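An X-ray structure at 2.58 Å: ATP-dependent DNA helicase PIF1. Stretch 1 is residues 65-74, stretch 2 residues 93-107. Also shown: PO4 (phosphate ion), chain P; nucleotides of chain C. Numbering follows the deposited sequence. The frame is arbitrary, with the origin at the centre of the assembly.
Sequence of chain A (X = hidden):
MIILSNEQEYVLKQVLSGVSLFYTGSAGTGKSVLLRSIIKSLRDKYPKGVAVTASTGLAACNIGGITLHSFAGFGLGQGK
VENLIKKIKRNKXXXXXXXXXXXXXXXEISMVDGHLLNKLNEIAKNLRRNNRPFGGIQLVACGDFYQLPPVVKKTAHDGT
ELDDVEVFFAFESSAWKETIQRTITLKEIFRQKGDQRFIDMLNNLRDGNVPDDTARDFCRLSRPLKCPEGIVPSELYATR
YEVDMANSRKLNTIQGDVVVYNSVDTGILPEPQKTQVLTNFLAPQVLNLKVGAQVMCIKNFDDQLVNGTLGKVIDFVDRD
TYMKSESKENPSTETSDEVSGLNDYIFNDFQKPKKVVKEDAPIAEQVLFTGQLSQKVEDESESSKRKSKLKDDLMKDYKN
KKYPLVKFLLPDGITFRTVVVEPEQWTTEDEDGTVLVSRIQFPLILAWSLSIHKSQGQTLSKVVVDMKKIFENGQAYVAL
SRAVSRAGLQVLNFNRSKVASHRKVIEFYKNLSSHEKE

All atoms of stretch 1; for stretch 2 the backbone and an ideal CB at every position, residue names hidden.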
# COMPACT_ATOMS: atom_id res chain seq x y z
N GLY A 65 7.04 1.08 -6.50
CA GLY A 65 6.93 -0.27 -7.00
C GLY A 65 5.51 -0.69 -7.33
O GLY A 65 4.62 0.14 -7.52
N ILE A 66 5.30 -2.00 -7.41
CA ILE A 66 4.01 -2.59 -7.74
C ILE A 66 3.75 -3.70 -6.73
O ILE A 66 4.64 -4.10 -5.99
CB ILE A 66 3.96 -3.12 -9.18
CG1 ILE A 66 4.96 -4.26 -9.36
CG2 ILE A 66 4.22 -1.99 -10.17
CD1 ILE A 66 5.02 -4.82 -10.76
N THR A 67 2.52 -4.17 -6.70
CA THR A 67 2.21 -5.22 -5.74
C THR A 67 2.97 -6.50 -6.07
O THR A 67 3.43 -6.72 -7.19
CB THR A 67 0.70 -5.49 -5.69
OG1 THR A 67 0.28 -6.15 -6.89
CG2 THR A 67 -0.07 -4.19 -5.52
N LEU A 68 3.14 -7.33 -5.04
CA LEU A 68 3.74 -8.64 -5.26
C LEU A 68 2.92 -9.45 -6.26
O LEU A 68 3.48 -10.09 -7.16
CB LEU A 68 3.87 -9.39 -3.92
CG LEU A 68 4.62 -10.72 -3.92
CD1 LEU A 68 5.99 -10.57 -4.55
CD2 LEU A 68 4.73 -11.27 -2.51
N HIS A 69 1.59 -9.45 -6.11
CA HIS A 69 0.75 -10.20 -7.03
C HIS A 69 0.90 -9.69 -8.46
O HIS A 69 1.00 -10.49 -9.40
CB HIS A 69 -0.72 -10.11 -6.60
CG HIS A 69 -1.00 -10.79 -5.29
ND1 HIS A 69 -0.74 -10.20 -4.07
CD2 HIS A 69 -1.51 -12.02 -5.02
CE1 HIS A 69 -1.09 -11.03 -3.10
NE2 HIS A 69 -1.55 -12.14 -3.65
N SER A 70 0.94 -8.37 -8.64
CA SER A 70 1.06 -7.81 -9.98
C SER A 70 2.40 -8.18 -10.62
O SER A 70 2.46 -8.46 -11.82
CB SER A 70 0.90 -6.30 -9.94
OG SER A 70 0.66 -5.77 -11.22
N PHE A 71 3.47 -8.21 -9.82
CA PHE A 71 4.78 -8.56 -10.35
C PHE A 71 4.79 -9.99 -10.87
O PHE A 71 5.42 -10.29 -11.89
CB PHE A 71 5.86 -8.40 -9.29
CG PHE A 71 7.12 -9.16 -9.59
CD1 PHE A 71 8.06 -8.66 -10.47
CD2 PHE A 71 7.36 -10.40 -8.99
CE1 PHE A 71 9.22 -9.37 -10.76
CE2 PHE A 71 8.52 -11.11 -9.28
CZ PHE A 71 9.45 -10.59 -10.16
N ALA A 72 4.09 -10.89 -10.17
CA ALA A 72 4.17 -12.31 -10.50
C ALA A 72 3.48 -12.62 -11.81
O ALA A 72 3.97 -13.45 -12.59
CB ALA A 72 3.57 -13.14 -9.36
N GLY A 73 2.35 -11.98 -12.08
CA GLY A 73 1.48 -12.42 -13.15
C GLY A 73 0.42 -13.39 -12.69
O GLY A 73 -0.24 -14.00 -13.54
N PHE A 74 0.22 -13.53 -11.38
CA PHE A 74 -0.66 -14.54 -10.81
C PHE A 74 -2.12 -14.24 -11.05
O PHE A 74 -2.95 -15.15 -11.03
CB PHE A 74 -0.49 -14.57 -9.29
CG PHE A 74 0.61 -15.41 -8.80
CD1 PHE A 74 1.24 -16.28 -9.65
CD2 PHE A 74 0.99 -15.35 -7.48
CE1 PHE A 74 2.26 -17.07 -9.20
CE2 PHE A 74 2.00 -16.14 -7.01
CZ PHE A 74 2.64 -16.99 -7.87
N UNK A 93 5.04 -10.66 -21.09
CA UNK A 93 5.65 -9.55 -20.38
C UNK A 93 6.08 -9.97 -18.98
O UNK A 93 7.20 -9.67 -18.55
CB UNK A 93 4.68 -8.37 -20.31
N UNK A 94 5.23 -10.72 -18.27
CA UNK A 94 5.58 -11.19 -16.94
C UNK A 94 6.57 -12.34 -16.99
O UNK A 94 7.46 -12.43 -16.14
CB UNK A 94 4.32 -11.62 -16.18
N UNK A 95 6.46 -13.21 -18.00
CA UNK A 95 7.41 -14.30 -18.11
C UNK A 95 8.82 -13.77 -18.35
O UNK A 95 9.78 -14.26 -17.75
CB UNK A 95 7.00 -15.25 -19.24
N UNK A 96 8.95 -12.74 -19.20
CA UNK A 96 10.27 -12.14 -19.40
C UNK A 96 10.79 -11.51 -18.12
O UNK A 96 11.96 -11.68 -17.76
CB UNK A 96 10.22 -11.09 -20.51
N UNK A 97 9.90 -10.83 -17.38
CA UNK A 97 10.30 -10.17 -16.14
C UNK A 97 10.78 -11.18 -15.11
O UNK A 97 11.73 -10.91 -14.36
CB UNK A 97 9.14 -9.35 -15.57
N UNK A 98 10.15 -12.35 -15.05
CA UNK A 98 10.60 -13.40 -14.14
C UNK A 98 12.01 -13.87 -14.48
O UNK A 98 12.76 -14.29 -13.58
CB UNK A 98 9.63 -14.58 -14.18
N UNK A 99 12.40 -13.83 -15.75
CA UNK A 99 13.73 -14.30 -16.11
C UNK A 99 14.79 -13.21 -16.02
O UNK A 99 15.95 -13.51 -15.72
CB UNK A 99 13.71 -14.88 -17.53
N UNK A 100 14.41 -11.95 -16.22
CA UNK A 100 15.36 -10.85 -16.14
C UNK A 100 15.55 -10.31 -14.72
O UNK A 100 16.43 -9.47 -14.51
CB UNK A 100 14.90 -9.72 -17.06
N UNK A 101 14.76 -10.77 -13.75
CA UNK A 101 14.86 -10.26 -12.38
C UNK A 101 16.07 -10.85 -11.67
O UNK A 101 16.27 -12.07 -11.69
CB UNK A 101 13.59 -10.57 -11.59
N UNK A 102 16.87 -9.98 -11.04
CA UNK A 102 18.00 -10.41 -10.23
C UNK A 102 17.77 -10.25 -8.74
O UNK A 102 18.25 -11.07 -7.96
CB UNK A 102 19.25 -9.63 -10.63
N UNK A 103 17.04 -9.21 -8.32
CA UNK A 103 16.72 -8.98 -6.92
C UNK A 103 15.22 -8.78 -6.81
O UNK A 103 14.62 -8.05 -7.61
CB UNK A 103 17.48 -7.78 -6.36
N UNK A 104 14.61 -9.40 -5.80
CA UNK A 104 13.19 -9.22 -5.53
C UNK A 104 13.06 -8.58 -4.16
O UNK A 104 13.40 -9.19 -3.14
CB UNK A 104 12.43 -10.55 -5.60
N UNK A 105 12.58 -7.34 -4.15
CA UNK A 105 12.33 -6.58 -2.93
C UNK A 105 10.86 -6.71 -2.59
O UNK A 105 10.00 -6.51 -3.46
CB UNK A 105 12.73 -5.11 -3.09
N UNK A 106 10.56 -7.04 -1.34
CA UNK A 106 9.18 -7.13 -0.86
C UNK A 106 9.08 -6.29 0.40
O UNK A 106 9.52 -6.72 1.47
CB UNK A 106 8.76 -8.58 -0.60
N UNK A 107 8.50 -5.10 0.29
CA UNK A 107 8.23 -4.29 1.47
C UNK A 107 6.91 -4.73 2.09
O UNK A 107 6.08 -5.37 1.45
CB UNK A 107 8.20 -2.80 1.12
P PO4 P . 22.84 -11.50 -7.26
O1 PO4 P . 24.10 -11.88 -8.01
O2 PO4 P . 22.87 -12.15 -5.90
O3 PO4 P . 21.62 -11.97 -8.01
O4 PO4 P . 22.78 -10.00 -7.10
P DT C 4 -4.76 -3.99 -2.02
OP1 DT C 4 -3.69 -3.03 -2.38
OP2 DT C 4 -6.18 -3.63 -2.21
O5' DT C 4 -4.44 -5.34 -2.83
C5' DT C 4 -3.12 -5.83 -2.85
C4' DT C 4 -3.05 -7.22 -3.47
O4' DT C 4 -3.70 -8.18 -2.61
C3' DT C 4 -3.76 -7.35 -4.80
O3' DT C 4 -2.90 -6.92 -5.82
C2' DT C 4 -4.00 -8.86 -4.87
C1' DT C 4 -4.25 -9.22 -3.40
N1 DT C 4 -5.70 -9.39 -3.05
C2 DT C 4 -6.16 -10.65 -2.74
O2 DT C 4 -5.45 -11.63 -2.74
N3 DT C 4 -7.49 -10.72 -2.44
C4 DT C 4 -8.40 -9.68 -2.42
O4 DT C 4 -9.58 -9.85 -2.13
C5 DT C 4 -7.86 -8.38 -2.75
C7 DT C 4 -8.76 -7.18 -2.75
C6 DT C 4 -6.55 -8.30 -3.04
P DT C 5 -3.48 -6.20 -7.13
OP1 DT C 5 -2.29 -5.73 -7.89
OP2 DT C 5 -4.53 -5.23 -6.75
O5' DT C 5 -4.10 -7.40 -7.98
C5' DT C 5 -3.24 -8.34 -8.62
C4' DT C 5 -3.68 -8.62 -10.05
O4' DT C 5 -4.89 -9.41 -10.03
C3' DT C 5 -4.00 -7.38 -10.88
O3' DT C 5 -3.56 -7.56 -12.23
C2' DT C 5 -5.52 -7.27 -10.79
C1' DT C 5 -5.96 -8.72 -10.64
N1 DT C 5 -7.16 -8.90 -9.80
C2 DT C 5 -8.26 -9.56 -10.31
O2 DT C 5 -8.30 -10.01 -11.43
N3 DT C 5 -9.31 -9.68 -9.44
C4 DT C 5 -9.37 -9.22 -8.13
O4 DT C 5 -10.36 -9.37 -7.43
C5 DT C 5 -8.19 -8.54 -7.66
C7 DT C 5 -8.14 -7.99 -6.26
C6 DT C 5 -7.15 -8.42 -8.51
P DT C 6 -2.41 -6.62 -12.85
OP1 DT C 6 -1.14 -7.37 -12.78
OP2 DT C 6 -2.49 -5.28 -12.22
O5' DT C 6 -2.83 -6.47 -14.39

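Position 93 is helical, and its ideal CB has no part of stretch 1 within 5.5 Å, so almost any helix-compatible residue would fit. It is Lys-93, which makes no contact across the interface.

Position 94 is different. Its CB points toward stretch 1 and lies 4.2 Å from Gly-73 CA and 4.0 Å from Ala-72 O, where the two backbones approach most closely; the CA atoms of residues 73 and 94 are 5.7 Å apart. A small side chain suits such a place, and the residue is Ala-94. The fit is reciprocal: a CB on Gly-73 would come within 3.1 Å of Ala-94 CB, and the positive phi of Gly-73 by itself calls for glycine.

Position 95 points away and position 96 is out of reach, so stretch 1 sets no preference at either; they are Phe-95 and Thr-96.

Position 97 points toward stretch 1, with its CB 4.8 Å from Phe-71 CE1. Beside the ring lie the carbonyl oxygens of Ser-70 and Phe-71, so a long side chain with an apolar stem and a donor at its tip would do well; lysine, arginine or glutamine could be considered. Arg-97 is found. Its CD packs 3.6 Å from Phe-71 CD1, and its NH2 gives a weak hydrogen bond to Ser-70 O at 3.1 Å. Phe-71 O is nearer, 2.6 Å from Arg-97 NH2, but it lies over a face of the guanidinium and the angle is poor for a hydrogen bond.

At position 98 the CB points sideways, with nothing of stretch 1 within 5.5 Å. A large side chain could still turn back to Phe-71, Ala-72 and the carbonyl of Ala-72; an aromatic residue, or a long apolar or donor-bearing one, is plausible. Trp-98 serves both needs: NE1 donates to Ala-72 O at 2.7 Å, while its face receives the edge of Phe-71, the centroids of the Phe-71 ring and the Trp-98 six-membered ring 4.9 Å apart and the planes at 55°.

Positions 99 and 100 are out of reach, leaving Arg-99 and Glu-100 unconstrained by stretch 1.

Position 101 leaves helical angles, and its CB is 4.4 Å from Phe-71 CZ. A small or medium side chain fits, whether apolar or hydroxyl-bearing. Thr-101 sets OG1 at the edge of the Phe-71 ring, 3.6 Å from CE1, and donates it to Arg-97 O.

Positions 102 and 103 lie beyond stretch 1; Arg-102 makes a weak hydrogen bond to the phosphate ion, and Val-103 follows.

Position 104 points toward Phe-71, favouring an aliphatic residue. Leu-104 places CD1 over one ring face, 4.0 Å from Phe-71 CE2.

Position 105 is out of reach and holds Ile-105. At position 106 CA-to-CB points sideways, and the CB is 5.2 Å from Leu-68 CD2, which invites a branched or longer apolar chain; Ile-106 extends CD1 to 4.1 Å from Leu-68 CD1. Position 107, out of reach again, is Asp-107, hydrogen-bonded elsewhere in the structure.

Stretch 2 (93-107) KAFTRWRETRVLIID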
# COMPACT_ATOMS: atom_id res chain seq x y z
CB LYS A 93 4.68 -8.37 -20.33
CG LYS A 93 5.02 -7.31 -19.29
CD LYS A 93 3.90 -6.28 -19.16
CE LYS A 93 2.58 -6.93 -18.74
NZ LYS A 93 2.67 -7.66 -17.45
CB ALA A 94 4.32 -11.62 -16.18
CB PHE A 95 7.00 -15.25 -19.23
CG PHE A 95 7.97 -16.37 -19.46
CD1 PHE A 95 8.23 -17.29 -18.46
CD2 PHE A 95 8.62 -16.51 -20.67
CE1 PHE A 95 9.13 -18.33 -18.67
CE2 PHE A 95 9.51 -17.54 -20.89
CZ PHE A 95 9.76 -18.45 -19.88
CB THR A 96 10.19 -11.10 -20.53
OG1 THR A 96 9.84 -11.74 -21.76
CG2 THR A 96 11.53 -10.40 -20.70
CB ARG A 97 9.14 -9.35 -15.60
CG ARG A 97 9.46 -8.54 -14.36
CD ARG A 97 8.28 -7.69 -13.97
NE ARG A 97 7.06 -8.47 -14.00
CZ ARG A 97 5.84 -7.96 -13.85
NH1 ARG A 97 5.66 -6.66 -13.66
NH2 ARG A 97 4.79 -8.77 -13.91
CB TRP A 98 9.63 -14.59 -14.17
CG TRP A 98 8.55 -14.53 -13.15
CD1 TRP A 98 7.22 -14.34 -13.37
CD2 TRP A 98 8.70 -14.66 -11.73
NE1 TRP A 98 6.53 -14.36 -12.18
CE2 TRP A 98 7.42 -14.55 -11.16
CE3 TRP A 98 9.80 -14.86 -10.89
CZ2 TRP A 98 7.20 -14.63 -9.79
CZ3 TRP A 98 9.59 -14.95 -9.53
CH2 TRP A 98 8.30 -14.83 -8.99
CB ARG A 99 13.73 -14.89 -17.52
CG ARG A 99 13.05 -16.25 -17.61
CD ARG A 99 13.12 -16.83 -19.01
NE ARG A 99 12.56 -15.92 -20.01
CZ ARG A 99 13.28 -15.26 -20.91
NH1 ARG A 99 14.60 -15.40 -20.98
NH2 ARG A 99 12.67 -14.44 -21.76
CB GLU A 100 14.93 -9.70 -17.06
CG GLU A 100 14.78 -10.09 -18.52
CD GLU A 100 14.43 -8.90 -19.40
OE1 GLU A 100 15.02 -8.77 -20.49
OE2 GLU A 100 13.55 -8.10 -19.00
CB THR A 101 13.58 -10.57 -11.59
OG1 THR A 101 12.49 -9.77 -12.09
CG2 THR A 101 13.77 -10.25 -10.11
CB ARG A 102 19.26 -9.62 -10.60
CG ARG A 102 19.69 -9.79 -12.05
CD ARG A 102 20.06 -11.24 -12.35
NE ARG A 102 21.16 -11.70 -11.51
CZ ARG A 102 22.44 -11.49 -11.77
NH1 ARG A 102 22.82 -10.83 -12.85
NH2 ARG A 102 23.36 -11.93 -10.91
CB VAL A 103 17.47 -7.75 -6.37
CG1 VAL A 103 17.12 -7.51 -4.90
CG2 VAL A 103 18.96 -7.89 -6.57
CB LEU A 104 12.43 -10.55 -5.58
CG LEU A 104 10.95 -10.50 -5.20
CD1 LEU A 104 10.20 -9.46 -6.02
CD2 LEU A 104 10.32 -11.86 -5.38
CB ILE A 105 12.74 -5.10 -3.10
CG1 ILE A 105 14.26 -4.98 -3.27
CG2 ILE A 105 12.22 -4.26 -1.95
CD1 ILE A 105 14.72 -3.60 -3.66
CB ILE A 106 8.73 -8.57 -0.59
CG1 ILE A 106 9.09 -9.48 -1.76
CG2 ILE A 106 7.24 -8.60 -0.30
CD1 ILE A 106 8.75 -10.93 -1.51
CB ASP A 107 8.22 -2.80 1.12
CG ASP A 107 8.52 -1.89 2.32
OD1 ASP A 107 8.51 -2.38 3.48
OD2 ASP A 107 8.78 -0.69 2.12
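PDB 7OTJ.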